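Local coordinates for protein alpha-(N-acetylaminomethylene)succinic acid hydrolase (Mesorhizobium loti, PDB 3KXP) that catalyses the last step of vitamin B6 degradation, hydrolysing (E)-2-(acetamidomethylene)succinate to succinic semialdehyde, acetate, ammonia and carbon dioxide, at residues A[167-180]-A[240-252]. Sequence-based numbering, arbitrary orientation.
Sequences FTPYIETEALDALE and ARGLRSDLVPAYR
Tyr251 OH donates a 2.6 Å hydrogen bond to Phe167 O, meeting the carbonyl 24° out of its plane. A water accepts from both Tyr170 N and Leu247 N, bridging the two backbones. Close by, Asp246 OD1 takes the amide hydrogen of Val248 and caps the start of helix 248-253.

Pro169 lies over one face of the Tyr251 ring in a CH-pi contact, its CD 3.8 Å from the centroid, while its CB rests on Val248 CG2. Replacing Tyr251 with an alanine would probably leave Phe167 O without this donor and open a gap beneath the proline ring. Leu247 has CG anti to its backbone N (chi1 -163°), which carries CD2 to the edge of the Phe167 ring, 3.4 Å from CD1; Leu243 O meets the same rim at CZ, while Leu243 CD2 approaches CE2 from out of the ring plane. In this alpha/beta hydrolase fold, residues 167-180 directly follow Asp166, the probable acid of the catalytic triad, at the end of strand 159-165, and Phe167 also touches Ser142, the likely nucleophile. Farther along, Leu179 CD1 meets Leu243 CD1 at 4.0 Å.

Charges dominate the outer end, where Asp177, Glu180, Arg241 and Arg244 form a salt-bridge network. The Arg244 guanidinium lies with Leu176 CB over one face and pairs with both carboxylates, although its exact placement is doubtful. Glu180 OE2 sits above the Arg241 guanidinium, 3.5 Å from NE, whose hydrogen goes instead to Ala237 O.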
# COMPACT_ATOMS: atom_id res chain seq x y z
N PHE A 167 9.86 -10.35 5.26
CA PHE A 167 11.09 -10.83 4.64
C PHE A 167 11.49 -9.90 3.52
O PHE A 167 10.93 -9.93 2.42
CB PHE A 167 10.98 -12.26 4.11
CG PHE A 167 12.32 -12.94 3.97
CD1 PHE A 167 13.23 -12.53 3.00
CD2 PHE A 167 12.71 -13.92 4.87
CE1 PHE A 167 14.51 -13.08 2.92
CE2 PHE A 167 13.99 -14.49 4.81
CZ PHE A 167 14.89 -14.06 3.83
N THR A 168 12.50 -9.09 3.80
CA THR A 168 12.99 -8.10 2.87
C THR A 168 14.49 -8.31 2.67
O THR A 168 15.09 -9.20 3.27
CB THR A 168 12.81 -6.70 3.46
OG1 THR A 168 13.59 -6.60 4.66
CG2 THR A 168 11.34 -6.43 3.80
N PRO A 169 15.11 -7.49 1.81
CA PRO A 169 16.55 -7.66 1.62
C PRO A 169 17.19 -6.99 2.83
O PRO A 169 16.47 -6.46 3.69
CB PRO A 169 16.84 -6.88 0.33
CG PRO A 169 15.48 -6.71 -0.33
CD PRO A 169 14.57 -6.52 0.85
N TYR A 170 18.51 -7.01 2.91
CA TYR A 170 19.24 -6.35 3.99
C TYR A 170 19.11 -6.93 5.40
O TYR A 170 19.54 -6.30 6.36
CB TYR A 170 18.86 -4.87 4.05
CG TYR A 170 18.95 -4.15 2.73
CD1 TYR A 170 17.80 -3.70 2.08
CD2 TYR A 170 20.19 -3.93 2.12
CE1 TYR A 170 17.89 -3.04 0.85
CE2 TYR A 170 20.29 -3.27 0.89
CZ TYR A 170 19.13 -2.83 0.26
OH TYR A 170 19.23 -2.20 -0.97
N ILE A 171 18.53 -8.12 5.54
CA ILE A 171 18.41 -8.73 6.86
C ILE A 171 19.83 -8.94 7.40
O ILE A 171 20.70 -9.44 6.69
CB ILE A 171 17.68 -10.07 6.78
CG1 ILE A 171 16.25 -9.84 6.27
CG2 ILE A 171 17.68 -10.76 8.13
CD1 ILE A 171 15.45 -11.10 6.08
N GLU A 172 20.07 -8.56 8.65
CA GLU A 172 21.41 -8.71 9.22
C GLU A 172 21.81 -10.15 9.52
O GLU A 172 20.98 -10.99 9.87
CB GLU A 172 21.58 -7.85 10.48
CG GLU A 172 20.42 -7.90 11.43
CD GLU A 172 19.38 -6.82 11.18
OE1 GLU A 172 18.22 -7.04 11.57
OE2 GLU A 172 19.72 -5.75 10.61
N THR A 173 23.11 -10.42 9.38
CA THR A 173 23.67 -11.74 9.61
C THR A 173 23.23 -12.39 10.92
O THR A 173 22.89 -13.58 10.95
CB THR A 173 25.21 -11.67 9.59
OG1 THR A 173 25.65 -11.17 8.32
CG2 THR A 173 25.82 -13.05 9.82
N GLU A 174 23.24 -11.62 12.00
CA GLU A 174 22.86 -12.12 13.32
C GLU A 174 21.45 -12.70 13.34
O GLU A 174 21.20 -13.73 13.97
CB GLU A 174 22.97 -11.01 14.36
CG GLU A 174 24.37 -10.40 14.51
CD GLU A 174 24.86 -9.71 13.24
OE1 GLU A 174 24.04 -9.09 12.53
OE2 GLU A 174 26.08 -9.79 12.96
N ALA A 175 20.52 -12.03 12.66
CA ALA A 175 19.13 -12.47 12.61
C ALA A 175 19.01 -13.81 11.87
O ALA A 175 18.23 -14.68 12.26
CB ALA A 175 18.27 -11.41 11.93
N LEU A 176 19.78 -13.96 10.80
CA LEU A 176 19.78 -15.21 10.04
C LEU A 176 20.54 -16.28 10.82
O LEU A 176 20.23 -17.47 10.69
CB LEU A 176 20.39 -14.99 8.65
CG LEU A 176 19.43 -14.24 7.72
CD1 LEU A 176 20.15 -13.74 6.46
CD2 LEU A 176 18.27 -15.16 7.37
N ASP A 177 21.52 -15.88 11.62
CA ASP A 177 22.27 -16.85 12.43
C ASP A 177 21.27 -17.48 13.39
O ASP A 177 21.29 -18.69 13.61
CB ASP A 177 23.37 -16.17 13.26
CG ASP A 177 24.54 -15.68 12.41
OD1 ASP A 177 24.71 -16.20 11.30
OD2 ASP A 177 25.29 -14.79 12.86
N ALA A 178 20.40 -16.65 13.96
CA ALA A 178 19.40 -17.12 14.91
C ALA A 178 18.41 -18.08 14.28
O ALA A 178 18.06 -19.11 14.88
CB ALA A 178 18.66 -15.93 15.51
N LEU A 179 17.94 -17.74 13.09
CA LEU A 179 16.97 -18.58 12.38
C LEU A 179 17.60 -19.93 12.06
O LEU A 179 16.99 -20.98 12.25
CB LEU A 179 16.51 -17.88 11.10
CG LEU A 179 15.34 -18.49 10.32
CD1 LEU A 179 14.83 -17.47 9.32
CD2 LEU A 179 15.76 -19.76 9.62
N GLU A 180 18.84 -19.88 11.59
CA GLU A 180 19.56 -21.08 11.23
C GLU A 180 19.87 -22.00 12.42
O GLU A 180 19.79 -23.22 12.31
CB GLU A 180 20.85 -20.68 10.52
CG GLU A 180 21.49 -21.79 9.72
CD GLU A 180 22.53 -21.25 8.77
OE1 GLU A 180 23.52 -20.66 9.26
OE2 GLU A 180 22.37 -21.41 7.54
N ALA A 240 17.46 -23.00 5.14
CA ALA A 240 17.95 -21.97 6.05
C ALA A 240 19.16 -21.23 5.45
O ALA A 240 19.15 -20.01 5.37
CB ALA A 240 18.33 -22.58 7.40
N ARG A 241 20.20 -21.95 5.03
CA ARG A 241 21.33 -21.24 4.46
C ARG A 241 21.03 -20.61 3.11
O ARG A 241 21.72 -19.70 2.68
CB ARG A 241 22.60 -22.12 4.38
CG ARG A 241 22.43 -23.56 3.99
CD ARG A 241 23.28 -24.42 4.92
NE ARG A 241 22.63 -24.62 6.22
CZ ARG A 241 23.25 -24.96 7.34
NH1 ARG A 241 22.54 -25.12 8.46
NH2 ARG A 241 24.56 -25.12 7.35
N GLY A 242 19.98 -21.08 2.44
CA GLY A 242 19.62 -20.49 1.17
C GLY A 242 18.99 -19.13 1.41
O GLY A 242 18.98 -18.28 0.52
N LEU A 243 18.46 -18.92 2.62
CA LEU A 243 17.81 -17.67 2.98
C LEU A 243 18.79 -16.51 3.13
O LEU A 243 18.38 -15.36 3.21
CB LEU A 243 17.02 -17.84 4.28
CG LEU A 243 15.76 -18.71 4.18
CD1 LEU A 243 15.10 -18.83 5.54
CD2 LEU A 243 14.80 -18.10 3.18
N ARG A 244 20.08 -16.82 3.16
CA ARG A 244 21.13 -15.81 3.30
C ARG A 244 21.47 -15.11 1.99
O ARG A 244 22.16 -14.10 1.99
CB ARG A 244 22.41 -16.44 3.85
CG ARG A 244 22.36 -16.87 5.30
CD ARG A 244 23.67 -17.52 5.69
NE ARG A 244 24.09 -17.15 7.04
CZ ARG A 244 23.54 -17.63 8.15
NH1 ARG A 244 22.54 -18.50 8.08
NH2 ARG A 244 23.97 -17.22 9.33
N SER A 245 20.99 -15.64 0.87
CA SER A 245 21.31 -15.04 -0.42
C SER A 245 20.78 -13.63 -0.61
O SER A 245 19.78 -13.23 -0.01
CB SER A 245 20.83 -15.95 -1.57
OG SER A 245 19.44 -16.17 -1.49
N ASP A 246 21.48 -12.87 -1.44
CA ASP A 246 21.14 -11.49 -1.74
C ASP A 246 19.76 -11.40 -2.37
O ASP A 246 19.51 -11.95 -3.44
CB ASP A 246 22.21 -10.89 -2.67
CG ASP A 246 22.05 -9.40 -2.88
OD1 ASP A 246 21.30 -8.75 -2.10
OD2 ASP A 246 22.68 -8.86 -3.81
N LEU A 247 18.86 -10.68 -1.70
CA LEU A 247 17.49 -10.51 -2.16
C LEU A 247 17.26 -9.15 -2.84
O LEU A 247 16.16 -8.86 -3.31
CB LEU A 247 16.54 -10.67 -0.97
CG LEU A 247 15.06 -10.94 -1.28
CD1 LEU A 247 14.94 -12.14 -2.20
CD2 LEU A 247 14.31 -11.17 0.02
N VAL A 248 18.31 -8.33 -2.91
CA VAL A 248 18.23 -7.00 -3.52
C VAL A 248 17.75 -7.02 -4.97
O VAL A 248 16.84 -6.28 -5.34
CB VAL A 248 19.60 -6.27 -3.42
CG1 VAL A 248 19.57 -4.97 -4.22
CG2 VAL A 248 19.91 -5.96 -1.97
N PRO A 249 18.36 -7.87 -5.82
CA PRO A 249 17.94 -7.93 -7.23
C PRO A 249 16.44 -8.19 -7.39
O PRO A 249 15.78 -7.57 -8.22
CB PRO A 249 18.79 -9.08 -7.79
CG PRO A 249 20.05 -8.97 -6.99
CD PRO A 249 19.53 -8.74 -5.58
N ALA A 250 15.91 -9.11 -6.58
CA ALA A 250 14.49 -9.44 -6.63
C ALA A 250 13.59 -8.26 -6.28
O ALA A 250 12.58 -8.03 -6.94
CB ALA A 250 14.21 -10.62 -5.71
N TYR A 251 13.92 -7.51 -5.24
CA TYR A 251 13.08 -6.36 -4.90
C TYR A 251 13.33 -5.21 -5.87
O TYR A 251 12.42 -4.47 -6.21
CB TYR A 251 13.34 -5.88 -3.47
CG TYR A 251 12.45 -6.54 -2.43
CD1 TYR A 251 12.70 -7.84 -2.00
CD2 TYR A 251 11.38 -5.85 -1.87
CE1 TYR A 251 11.91 -8.44 -1.01
CE2 TYR A 251 10.59 -6.43 -0.88
CZ TYR A 251 10.86 -7.72 -0.45
OH TYR A 251 10.10 -8.28 0.55
N ARG A 252 14.57 -5.07 -6.32
CA ARG A 252 14.91 -4.02 -7.26
C ARG A 252 14.25 -4.21 -8.63
O ARG A 252 13.82 -3.25 -9.27
CB ARG A 252 16.43 -3.97 -7.46
CG ARG A 252 16.90 -2.93 -8.48
CD ARG A 252 18.33 -3.25 -8.91
NE ARG A 252 18.37 -4.55 -9.56
CZ ARG A 252 19.43 -5.35 -9.57
NH1 ARG A 252 20.55 -4.98 -8.96
NH2 ARG A 252 19.36 -6.53 -10.18
O HOH W 1 19.44 -9.45 0.98